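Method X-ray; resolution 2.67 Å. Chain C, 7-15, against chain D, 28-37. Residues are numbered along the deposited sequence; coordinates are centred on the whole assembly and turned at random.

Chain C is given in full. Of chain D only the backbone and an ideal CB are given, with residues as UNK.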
# COMPACT_ATOMS: atom_id res chain seq x y z
N GLU C 7 19.17 -21.30 10.79
CA GLU C 7 17.81 -20.99 10.40
C GLU C 7 17.13 -20.21 11.52
O GLU C 7 15.92 -20.04 11.53
CB GLU C 7 17.03 -22.26 10.06
CG GLU C 7 17.47 -22.87 8.73
CD GLU C 7 16.44 -23.78 8.11
OE1 GLU C 7 16.79 -24.47 7.14
OE2 GLU C 7 15.29 -23.80 8.61
N TYR C 8 17.98 -19.77 12.45
CA TYR C 8 17.55 -18.89 13.53
C TYR C 8 18.58 -17.81 13.82
O TYR C 8 19.79 -18.05 13.83
CB TYR C 8 17.24 -19.65 14.83
CG TYR C 8 16.68 -18.67 15.84
CD1 TYR C 8 17.44 -18.19 16.89
CD2 TYR C 8 15.37 -18.22 15.71
CE1 TYR C 8 16.90 -17.29 17.80
CE2 TYR C 8 14.83 -17.33 16.61
CZ TYR C 8 15.60 -16.86 17.65
OH TYR C 8 15.06 -15.97 18.55
N LEU C 9 18.08 -16.59 14.04
CA LEU C 9 18.93 -15.43 14.24
C LEU C 9 18.60 -14.75 15.56
O LEU C 9 17.43 -14.47 15.83
CB LEU C 9 18.77 -14.43 13.10
CG LEU C 9 19.80 -14.44 11.97
CD1 LEU C 9 19.34 -13.57 10.82
CD2 LEU C 9 21.16 -13.99 12.49
N SER C 10 19.62 -14.52 16.38
CA SER C 10 19.36 -13.93 17.69
C SER C 10 18.60 -12.62 17.57
O SER C 10 18.73 -11.88 16.59
CB SER C 10 20.68 -13.74 18.43
OG SER C 10 21.19 -12.43 18.26
N ASP C 11 17.78 -12.30 18.57
CA ASP C 11 17.02 -11.06 18.55
C ASP C 11 17.91 -9.84 18.32
O ASP C 11 17.42 -8.84 17.79
CB ASP C 11 16.26 -10.88 19.86
CG ASP C 11 15.01 -11.73 19.95
OD1 ASP C 11 14.42 -12.03 18.90
OD2 ASP C 11 14.62 -12.08 21.08
N GLU C 12 19.17 -9.91 18.71
CA GLU C 12 20.10 -8.79 18.59
C GLU C 12 20.65 -8.69 17.17
O GLU C 12 21.02 -7.62 16.70
CB GLU C 12 21.24 -8.91 19.61
CG GLU C 12 20.86 -8.49 21.02
CD GLU C 12 22.01 -7.91 21.81
OE1 GLU C 12 21.74 -7.14 22.77
OE2 GLU C 12 23.19 -8.20 21.51
N ILE C 13 20.73 -9.82 16.47
CA ILE C 13 21.27 -9.75 15.11
C ILE C 13 20.19 -9.20 14.18
O ILE C 13 20.44 -8.26 13.43
CB ILE C 13 21.77 -11.11 14.60
CG1 ILE C 13 22.83 -11.77 15.48
CG2 ILE C 13 22.26 -10.96 13.17
CD1 ILE C 13 23.66 -12.80 14.74
N PHE C 14 19.02 -9.82 14.27
CA PHE C 14 17.81 -9.35 13.62
C PHE C 14 17.70 -7.83 13.77
O PHE C 14 17.81 -7.09 12.80
CB PHE C 14 16.58 -10.03 14.21
CG PHE C 14 15.30 -9.93 13.44
CD1 PHE C 14 15.18 -10.44 12.16
CD2 PHE C 14 14.18 -9.32 14.00
CE1 PHE C 14 13.99 -10.35 11.46
CE2 PHE C 14 12.99 -9.22 13.31
CZ PHE C 14 12.89 -9.74 12.03
N SER C 15 17.50 -7.39 15.01
CA SER C 15 17.32 -5.98 15.32
C SER C 15 18.45 -5.14 14.73
O SER C 15 18.23 -4.06 14.19
CB SER C 15 17.24 -5.76 16.83
OG SER C 15 17.63 -4.44 17.16
N UNK D 28 10.01 -17.08 9.71
CA UNK D 28 8.84 -16.64 10.44
C UNK D 28 8.94 -15.17 10.84
O UNK D 28 8.48 -14.77 11.91
CB UNK D 28 8.64 -17.51 11.68
N UNK D 29 9.54 -14.39 9.95
CA UNK D 29 9.58 -12.94 9.98
C UNK D 29 8.28 -12.33 10.50
O UNK D 29 8.32 -11.39 11.28
CB UNK D 29 9.88 -12.40 8.58
N UNK D 30 7.17 -12.88 10.03
CA UNK D 30 5.80 -12.47 10.30
C UNK D 30 5.44 -12.46 11.77
O UNK D 30 4.74 -11.56 12.25
CB UNK D 30 4.83 -13.39 9.55
N UNK D 31 5.88 -13.45 12.54
CA UNK D 31 5.60 -13.35 13.98
C UNK D 31 6.50 -12.27 14.57
O UNK D 31 6.07 -11.48 15.40
CB UNK D 31 5.82 -14.69 14.69
N UNK D 32 7.76 -12.25 14.14
CA UNK D 32 8.65 -11.20 14.65
C UNK D 32 8.05 -9.84 14.29
O UNK D 32 7.83 -9.01 15.17
CB UNK D 32 10.06 -11.34 14.08
N UNK D 33 7.77 -9.67 13.01
CA UNK D 33 7.13 -8.47 12.49
C UNK D 33 5.87 -8.18 13.29
O UNK D 33 5.82 -7.19 14.03
CB UNK D 33 6.80 -8.62 11.00
N UNK D 34 4.86 -9.04 13.19
CA UNK D 34 3.64 -8.86 13.97
C UNK D 34 3.92 -8.67 15.45
O UNK D 34 3.19 -7.95 16.14
CB UNK D 34 2.71 -10.06 13.77
N UNK D 35 5.00 -9.28 15.94
CA UNK D 35 5.49 -8.99 17.28
C UNK D 35 5.96 -7.53 17.34
O UNK D 35 5.62 -6.82 18.28
CB UNK D 35 6.62 -9.95 17.66
N UNK D 36 6.73 -7.11 16.35
CA UNK D 36 7.27 -5.76 16.25
C UNK D 36 6.30 -4.86 15.48
O UNK D 36 6.69 -4.07 14.62
CB UNK D 36 8.64 -5.78 15.57
N UNK D 37 5.04 -5.04 15.86
CA UNK D 37 3.89 -4.41 15.22
C UNK D 37 2.81 -4.12 16.26
O UNK D 37 1.94 -4.95 16.51
CB UNK D 37 3.34 -5.30 14.10

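Position 28 of chain D comes right before a helix. Its phi/psi of 50/36 is left-handed, which favours glycine or asparagine. Its CB points sideways, with nothing of chain C within 5.5 Å. A polar residue would suit. It is Asn28(D), and its side chain makes no capping bond.

At position 29 the helix has begun. The ideal CB points sideways and lies 5.3 Å from Phe14(C) CZ. Chain C offers the edge of an aromatic ring, with no charge beside it. A medium or large apolar side chain could reach it. The residue is Leu29(D). Its CD2 lies 3.6 Å from Phe14(C) CZ, near the plane of the ring.

Positions 30 and 31 point out of reach of chain C, which therefore sets no preference. They are Leu30(D) and Phe31(D).

Position 32 faces chain C directly. The ideal CB points toward it and lies 3.7 Å from Phe14(C) CE2. The face of the Phe14(C) ring is open along the path. Beyond it lie the carbonyl O of Leu9(C) and the carboxylate of Asp11(C), both acceptors. Small or apolar side chains could cover the ring. A long, positively charged donor would use the acceptors as well; lysine or arginine would qualify, and a planar group with several N-H bonds could also lie flat on the ring. The residue is Arg32(D). Its NH1 and NH2 both donate to Leu9(C) O, at 2.9 and 3.0 Å. NH1 also makes a weak hydrogen bond to Asp11(C) OD1 at 3.3 Å, part of a salt bridge. These acceptors sit at the edge of the guanidinium, so its face is free to stack on Phe14(C), with planes at 17°. Arg32(D) CZ is 4.5 Å from the ring centroid, a cation-pi contact, and CD is 3.8 Å from it, a CH-pi contact. Tyr8(C) CE2 approaches NH2 at 3.6 Å.

Position 33 points sideways, and its CB has open space before it. Many helix-compatible residues would fit. It is Leu33(D), whose side chain comes no nearer than 5.1 Å, from its CD2 to Phe14(C) CZ.

Positions 34 and 35 are out of reach. They are Val34(D) and Ala35(D).

Position 36 is the first to leave helical phi/psi, at -90/43. Its CB points toward chain C but has room in front of it. A medium side chain, polar or apolar, could approach the Phe14(C) ring. It is Asn36(D), poorly ordered, with ND2 4.2 Å from Phe14(C) CE2 at the ring edge.

Position 37 is out of reach. It is Met37(D), modelled as selenomethionine.

Chain D 28-37: NLLFRLVANM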
# COMPACT_ATOMS: atom_id res chain seq x y z
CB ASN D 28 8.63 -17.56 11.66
CG ASN D 28 8.67 -19.02 11.24
OD1 ASN D 28 8.02 -19.43 10.27
ND2 ASN D 28 9.45 -19.82 11.96
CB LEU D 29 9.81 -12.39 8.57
CG LEU D 29 11.10 -11.64 8.27
CD1 LEU D 29 11.28 -11.55 6.76
CD2 LEU D 29 11.12 -10.26 8.91
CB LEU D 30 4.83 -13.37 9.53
CG LEU D 30 4.22 -12.76 8.26
CD1 LEU D 30 5.29 -12.05 7.45
CD2 LEU D 30 3.52 -13.83 7.45
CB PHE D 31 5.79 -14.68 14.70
CG PHE D 31 4.97 -14.88 15.95
CD1 PHE D 31 4.99 -13.95 16.98
CD2 PHE D 31 4.18 -16.01 16.11
CE1 PHE D 31 4.25 -14.13 18.13
CE2 PHE D 31 3.43 -16.20 17.26
CZ PHE D 31 3.47 -15.26 18.27
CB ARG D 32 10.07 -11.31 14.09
CG ARG D 32 10.77 -12.64 14.29
CD ARG D 32 12.19 -12.44 14.79
NE ARG D 32 13.11 -13.44 14.27
CZ ARG D 32 14.28 -13.79 14.78
NH1 ARG D 32 14.77 -13.24 15.88
NH2 ARG D 32 15.00 -14.73 14.16
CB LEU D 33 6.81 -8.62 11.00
CG LEU D 33 8.01 -8.52 10.06
CD1 LEU D 33 7.58 -8.62 8.60
CD2 LEU D 33 8.77 -7.23 10.29
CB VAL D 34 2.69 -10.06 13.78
CG1 VAL D 34 1.51 -9.93 14.73
CG2 VAL D 34 2.22 -10.13 12.33
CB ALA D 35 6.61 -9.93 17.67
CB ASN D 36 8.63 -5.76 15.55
CG ASN D 36 9.74 -6.28 16.45
OD1 ASN D 36 9.61 -6.31 17.67
ND2 ASN D 36 10.85 -6.69 15.84
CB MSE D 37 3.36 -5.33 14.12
CG MSE D 37 2.19 -4.69 13.37
SE MSE D 37 1.37 -5.96 12.14
CE MSE D 37 3.13 -6.40 11.42
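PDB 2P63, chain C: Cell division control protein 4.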